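Local coordinates for protein 3-oxoadipate enol-lactonase (Burkholderia xenovorans, PDB 2XUA) that probably hydrolyses 3-oxoadipate enol-lactone, a step in the breakdown of catechol-type aromatic compounds, at residues 28-33 with 94-99; 117-122 with 259-264. All blocks are in the same frame, centred on the assembly; numbering follows the deposited sequence.

Interaction 1: residues 28-33 with 94-99; sequences WIVLSN and ANFCGL
Val30 lies opposite Phe96 on two parallel neighbouring strands, 28-32 and 94-99, in the central sheet of the alpha/beta hydrolase fold, and its N and O bond to the residues on either side of Phe96. Val30 N donates to Asn95 O (2.8 Å), and Val30 O accepts from Cys97 N in a fairly straight bond (N-H...O 161°). Two residues on, Ser32 repeats the pattern, its N bonded to Cys97 O and its O to Leu99 N; Asn95 N adds a fifth bond, to Trp28 O. Cys97 O also meets Leu31 CA in a CA-H...O contact of 3.0 Å.

On the face carrying Trp28, Val30 and Ser32, Ala94 CB packs 3.7 Å from Trp28 CB and also touches Val30 CG2. Phe96 CG stands anti to its backbone N (chi1 -173°), and the ring crosses Val30 obliquely, with CD1 4.0 Å from Val30 CB. The far end of the ring is packed tightly: Phe96 CZ lies 3.3 Å from Ser32 CB. Gly98, having no CB, allows Phe96 CE2 to lie close to its backbone. On the other face Leu31 CD2 sits 3.5 Å from Cys97 CB, which Ile29 CD1 also approaches.

Strands 54-58 and 117-123 flank the pair, and Phe254 and Leu262 of helix 251-263 pack on the face of Ile29 and Cys97. Gly98 is probably the first glycine of a GxSxG nucleophile elbow, which would make strand 94-99 the one that delivers the catalytic serine. Ser32 OG, anti to its backbone N, is hydrogen-bonded to Tyr58 OH.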
loop_
_atom_site.group_PDB
_atom_site.type_symbol
_atom_site.label_atom_id
_atom_site.label_comp_id
_atom_site.label_asym_id
_atom_site.label_seq_id
_atom_site.Cartn_x
_atom_site.Cartn_y
_atom_site.Cartn_z
ATOM N N TRP B 28 2.722 24.025 -1.588
ATOM C CA TRP B 28 2.909 22.628 -1.928
ATOM C C TRP B 28 4.024 22.006 -1.095
ATOM O O TRP B 28 4.959 22.695 -0.690
ATOM C CB TRP B 28 3.290 22.532 -3.387
ATOM C CG TRP B 28 2.110 22.525 -4.293
ATOM C CD1 TRP B 28 1.677 23.570 -5.047
ATOM C CD2 TRP B 28 1.282 21.411 -4.624
ATOM N NE1 TRP B 28 0.587 23.184 -5.794
ATOM C CE2 TRP B 28 0.300 21.876 -5.529
ATOM C CE3 TRP B 28 1.216 20.088 -4.190
ATOM C CZ2 TRP B 28 -0.728 21.054 -6.026
ATOM C CZ3 TRP B 28 0.198 19.220 -4.737
ATOM C CH2 TRP B 28 -0.747 19.716 -5.628
ATOM N N ILE B 29 3.911 20.699 -0.841
ATOM C CA ILE B 29 5.042 19.875 -0.364
ATOM C C ILE B 29 5.118 18.643 -1.252
ATOM O O ILE B 29 4.055 18.056 -1.579
ATOM C CB ILE B 29 5.028 19.575 1.145
ATOM C CG1 ILE B 29 6.316 18.844 1.554
ATOM C CG2 ILE B 29 3.751 18.811 1.531
ATOM C CD1 ILE B 29 6.304 18.451 3.065
ATOM N N VAL B 30 6.339 18.283 -1.693
ATOM C CA VAL B 30 6.526 17.064 -2.511
ATOM C C VAL B 30 7.303 16.121 -1.624
ATOM O O VAL B 30 8.250 16.534 -0.977
ATOM C CB VAL B 30 7.387 17.368 -3.768
ATOM C CG1 VAL B 30 7.770 16.064 -4.547
ATOM C CG2 VAL B 30 6.655 18.385 -4.680
ATOM N N LEU B 31 6.884 14.866 -1.561
ATOM C CA LEU B 31 7.597 13.893 -0.691
ATOM C C LEU B 31 8.337 12.983 -1.675
ATOM O O LEU B 31 7.755 12.625 -2.703
ATOM C CB LEU B 31 6.528 13.085 0.077
ATOM C CG LEU B 31 5.695 13.972 1.016
ATOM C CD1 LEU B 31 4.708 13.126 1.920
ATOM C CD2 LEU B 31 6.634 14.826 1.902
ATOM N N SER B 32 9.522 12.485 -1.324
ATOM C CA SER B 32 10.195 11.565 -2.225
ATOM C C SER B 32 10.712 10.348 -1.484
ATOM O O SER B 32 11.262 10.472 -0.405
ATOM C CB SER B 32 11.310 12.337 -2.970
ATOM O OG SER B 32 11.851 11.461 -3.961
ATOM N N ASN B 33 10.432 9.160 -2.018
ATOM C CA ASN B 33 10.476 7.893 -1.277
ATOM C C ASN B 33 11.924 7.308 -1.223
ATOM O O ASN B 33 12.836 7.708 -1.957
ATOM C CB ASN B 33 9.671 6.790 -1.993
ATOM C CG ASN B 33 8.240 7.184 -2.352
ATOM O OD1 ASN B 33 7.609 6.553 -3.209
ATOM N ND2 ASN B 33 7.740 8.227 -1.750
ATOM N N ALA B 94 7.902 24.348 -4.335
ATOM C CA ALA B 94 7.389 23.463 -3.285
ATOM C C ALA B 94 8.413 23.239 -2.201
ATOM O O ALA B 94 9.638 23.279 -2.442
ATOM C CB ALA B 94 6.972 22.097 -3.910
ATOM N N ASN B 95 7.910 23.000 -1.003
ATOM C CA ASN B 95 8.660 22.338 0.025
ATOM C C ASN B 95 8.939 20.905 -0.425
ATOM O O ASN B 95 8.243 20.333 -1.280
ATOM C CB ASN B 95 7.907 22.396 1.370
ATOM C CG ASN B 95 7.585 23.810 1.779
ATOM O OD1 ASN B 95 6.513 24.348 1.465
ATOM N ND2 ASN B 95 8.549 24.455 2.414
ATOM N N PHE B 96 9.996 20.326 0.116
ATOM C CA PHE B 96 10.419 19.026 -0.337
ATOM C C PHE B 96 10.908 18.291 0.877
ATOM O O PHE B 96 11.670 18.834 1.692
ATOM C CB PHE B 96 11.536 19.134 -1.392
ATOM C CG PHE B 96 11.914 17.805 -2.026
ATOM C CD1 PHE B 96 11.332 17.396 -3.208
ATOM C CD2 PHE B 96 12.877 16.967 -1.415
ATOM C CE1 PHE B 96 11.700 16.153 -3.791
ATOM C CE2 PHE B 96 13.196 15.717 -1.969
ATOM C CZ PHE B 96 12.665 15.338 -3.137
ATOM N N CYS B 97 10.460 17.039 0.983
ATOM C CA CYS B 97 10.846 16.148 2.094
ATOM C C CYS B 97 11.086 14.804 1.470
ATOM O O CYS B 97 10.165 14.168 0.922
ATOM C CB CYS B 97 9.719 16.043 3.147
ATOM S SG CYS B 97 10.048 14.893 4.538
ATOM N N GLY B 98 12.320 14.350 1.577
ATOM C CA GLY B 98 12.732 13.104 0.923
ATOM C C GLY B 98 13.474 12.277 1.925
ATOM O O GLY B 98 14.138 12.834 2.806
ATOM N N LEU B 99 13.292 10.967 1.819
ATOM C CA LEU B 99 13.906 10.044 2.731
ATOM C C LEU B 99 14.871 9.149 1.954
ATOM O O LEU B 99 14.509 8.594 0.959
ATOM C CB LEU B 99 12.872 9.201 3.481
ATOM C CG LEU B 99 13.416 8.447 4.719
ATOM C CD1 LEU B 99 12.405 8.420 5.869
ATOM C CD2 LEU B 99 13.895 7.057 4.411
#

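Interaction 2: residues 117-122 with 259-264; sequences IERVAL and VDFLTE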
loop_
_atom_site.group_PDB
_atom_site.type_symbol
_atom_site.label_atom_id
_atom_site.label_comp_id
_atom_site.label_asym_id
_atom_site.label_seq_id
_atom_site.Cartn_x
_atom_site.Cartn_y
_atom_site.Cartn_z
ATOM N N ILE B 117 12.324 25.393 -5.159
ATOM C CA ILE B 117 12.267 24.803 -3.798
ATOM C C ILE B 117 12.036 25.836 -2.704
ATOM O O ILE B 117 12.711 26.866 -2.670
ATOM C CB ILE B 117 13.581 23.936 -3.488
ATOM C CG1 ILE B 117 13.732 22.749 -4.420
ATOM C CG2 ILE B 117 13.615 23.474 -2.039
ATOM C CD1 ILE B 117 12.525 21.762 -4.549
ATOM N N GLU B 118 11.120 25.610 -1.767
ATOM C CA GLU B 118 10.979 26.556 -0.660
ATOM C C GLU B 118 11.884 26.179 0.497
ATOM O O GLU B 118 12.777 26.922 0.839
ATOM C CB GLU B 118 9.515 26.738 -0.238
ATOM C CG GLU B 118 9.273 27.444 1.069
ATOM C CD GLU B 118 8.752 28.848 0.905
ATOM O OE1 GLU B 118 7.656 29.005 0.294
ATOM O OE2 GLU B 118 9.409 29.796 1.421
ATOM N N ARG B 119 11.607 25.043 1.132
ATOM C CA ARG B 119 12.337 24.547 2.309
ATOM C C ARG B 119 12.532 23.039 2.073
ATOM O O ARG B 119 11.743 22.368 1.315
ATOM C CB ARG B 119 11.622 24.839 3.649
ATOM C CG ARG B 119 11.520 26.291 4.067
ATOM C CD ARG B 119 11.220 26.477 5.566
ATOM N NE ARG B 119 11.611 27.836 5.983
ATOM C CZ ARG B 119 12.058 28.214 7.198
ATOM N NH1 ARG B 119 12.144 27.348 8.213
ATOM N NH2 ARG B 119 12.408 29.496 7.402
ATOM N N VAL B 120 13.643 22.498 2.591
ATOM C CA VAL B 120 13.932 21.118 2.248
ATOM C C VAL B 120 14.088 20.347 3.553
ATOM O O VAL B 120 14.673 20.884 4.461
ATOM C CB VAL B 120 15.141 21.053 1.278
ATOM C CG1 VAL B 120 16.465 21.103 2.025
ATOM C CG2 VAL B 120 15.060 19.879 0.346
ATOM N N ALA B 121 13.479 19.153 3.700
ATOM C CA ALA B 121 13.706 18.292 4.855
ATOM C C ALA B 121 14.449 17.055 4.293
ATOM O O ALA B 121 13.910 16.337 3.443
ATOM C CB ALA B 121 12.368 17.856 5.534
ATOM N N LEU B 122 15.665 16.791 4.772
ATOM C CA LEU B 122 16.473 15.779 4.128
ATOM C C LEU B 122 16.646 14.639 5.149
ATOM O O LEU B 122 17.386 14.761 6.132
ATOM C CB LEU B 122 17.821 16.372 3.704
ATOM C CG LEU B 122 17.715 17.605 2.788
ATOM C CD1 LEU B 122 19.066 18.364 2.828
ATOM C CD2 LEU B 122 17.454 17.163 1.369
ATOM N N VAL B 259 6.661 19.175 10.307
ATOM C CA VAL B 259 5.603 20.199 10.237
ATOM C C VAL B 259 6.081 21.532 10.861
ATOM O O VAL B 259 5.903 22.592 10.249
ATOM C CB VAL B 259 4.247 19.705 10.710
ATOM C CG1 VAL B 259 3.159 20.880 10.760
ATOM C CG2 VAL B 259 3.730 18.577 9.768
ATOM N N ASP B 260 6.719 21.492 12.045
ATOM C CA ASP B 260 7.099 22.726 12.730
ATOM C C ASP B 260 8.158 23.445 11.906
ATOM O O ASP B 260 8.093 24.673 11.734
ATOM C CB ASP B 260 7.610 22.469 14.164
ATOM C CG ASP B 260 6.551 21.854 15.090
ATOM O OD1 ASP B 260 5.320 21.823 14.815
ATOM O OD2 ASP B 260 6.984 21.362 16.138
ATOM N N PHE B 261 9.103 22.685 11.342
ATOM C CA PHE B 261 10.154 23.253 10.492
ATOM C C PHE B 261 9.569 23.900 9.240
ATOM O O PHE B 261 9.985 24.978 8.847
ATOM C CB PHE B 261 11.247 22.221 10.087
ATOM C CG PHE B 261 12.162 22.701 9.010
ATOM C CD1 PHE B 261 13.138 23.679 9.269
ATOM C CD2 PHE B 261 12.029 22.235 7.708
ATOM C CE1 PHE B 261 13.980 24.159 8.222
ATOM C CE2 PHE B 261 12.860 22.726 6.664
ATOM C CZ PHE B 261 13.833 23.677 6.937
ATOM N N LEU B 262 8.618 23.249 8.592
ATOM C CA LEU B 262 8.163 23.768 7.292
ATOM C C LEU B 262 7.165 24.923 7.431
ATOM O O LEU B 262 6.943 25.681 6.463
ATOM C CB LEU B 262 7.599 22.675 6.389
ATOM C CG LEU B 262 8.594 21.627 5.880
ATOM C CD1 LEU B 262 7.803 20.534 5.127
ATOM C CD2 LEU B 262 9.694 22.209 5.017
ATOM N N THR B 263 6.583 25.057 8.611
ATOM C CA THR B 263 5.622 26.127 8.853
ATOM C C THR B 263 6.181 27.247 9.751
ATOM O O THR B 263 5.454 28.187 9.986
ATOM C CB THR B 263 4.332 25.623 9.515
ATOM O OG1 THR B 263 4.669 25.015 10.755
ATOM C CG2 THR B 263 3.595 24.629 8.651
ATOM N N GLU B 264 7.425 27.140 10.250
ATOM C CA GLU B 264 8.079 28.169 11.111
ATOM C C GLU B 264 7.828 29.573 10.555
ATOM O O GLU B 264 8.208 29.881 9.399
ATOM C CB GLU B 264 9.619 28.002 11.097
ATOM C CG GLU B 264 10.302 27.071 12.114
ATOM C CD GLU B 264 11.723 26.590 11.653
ATOM O OE1 GLU B 264 12.152 26.875 10.503
ATOM O OE2 GLU B 264 12.416 25.913 12.445
#
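Arg119 points from its strand toward the end of helix 251-263, where it meets Phe261, Leu262 and Glu264. Its CB rests 3.5 Å from Leu262 CD2 and also touches Phe261 CE2. From CG to NE the chain is extended, and CD passes over one face of the Phe261 ring, 4.1 Å from Phe261 CZ. At the tip NH1 does the touching. It lies 3.7 Å from Phe261 CE1, the guanidinium plane inclined 43° to the ring, and gives a weak hydrogen bond to Phe261 O at 3.3 Å.

NH1 also forms a salt bridge with Glu264 OE1, which comes in at the guanidinium edge, near its plane, with the carboxylate turned 84° to it. The modelled separation, 2.3 Å from Arg119 NH1 to Glu264 OE1, is too short to trust in detail. Phe261 CE2 also reaches the strand backbone, 3.4 Å from Val120 O. The other carboxylate oxygen, Glu264 OE2, pairs with Arg236.

The C-terminal helix is thus laid against the sheet through an apolar base and a charged outer end: the cation would be favoured both by the Glu264 carboxylate and by Phe261 O near the helix's C-terminal end.

How the interactions relate
The two interactions have centres about 9 Å apart and both reach one sheet, where strands 28-32, 94-99 and 117-123 are consecutive neighbours. They come in series along the chain: interaction 1 is complete before interaction 2 opens, and the latter brings the C-terminal helix back to the sheet. Probable backbone hydrogen bonds from Ala121 N to Phe96 O and from Glu118 N to Ala94 O connect them, and Leu262 of the helix packs on Ile29. Interaction 1 is deeper in the chain, and at the C-terminal end of strand 94-99 the Leu99 side chain is about 7 Å from bound laevulinic acid; interaction 2 lies farther from the chain's centre.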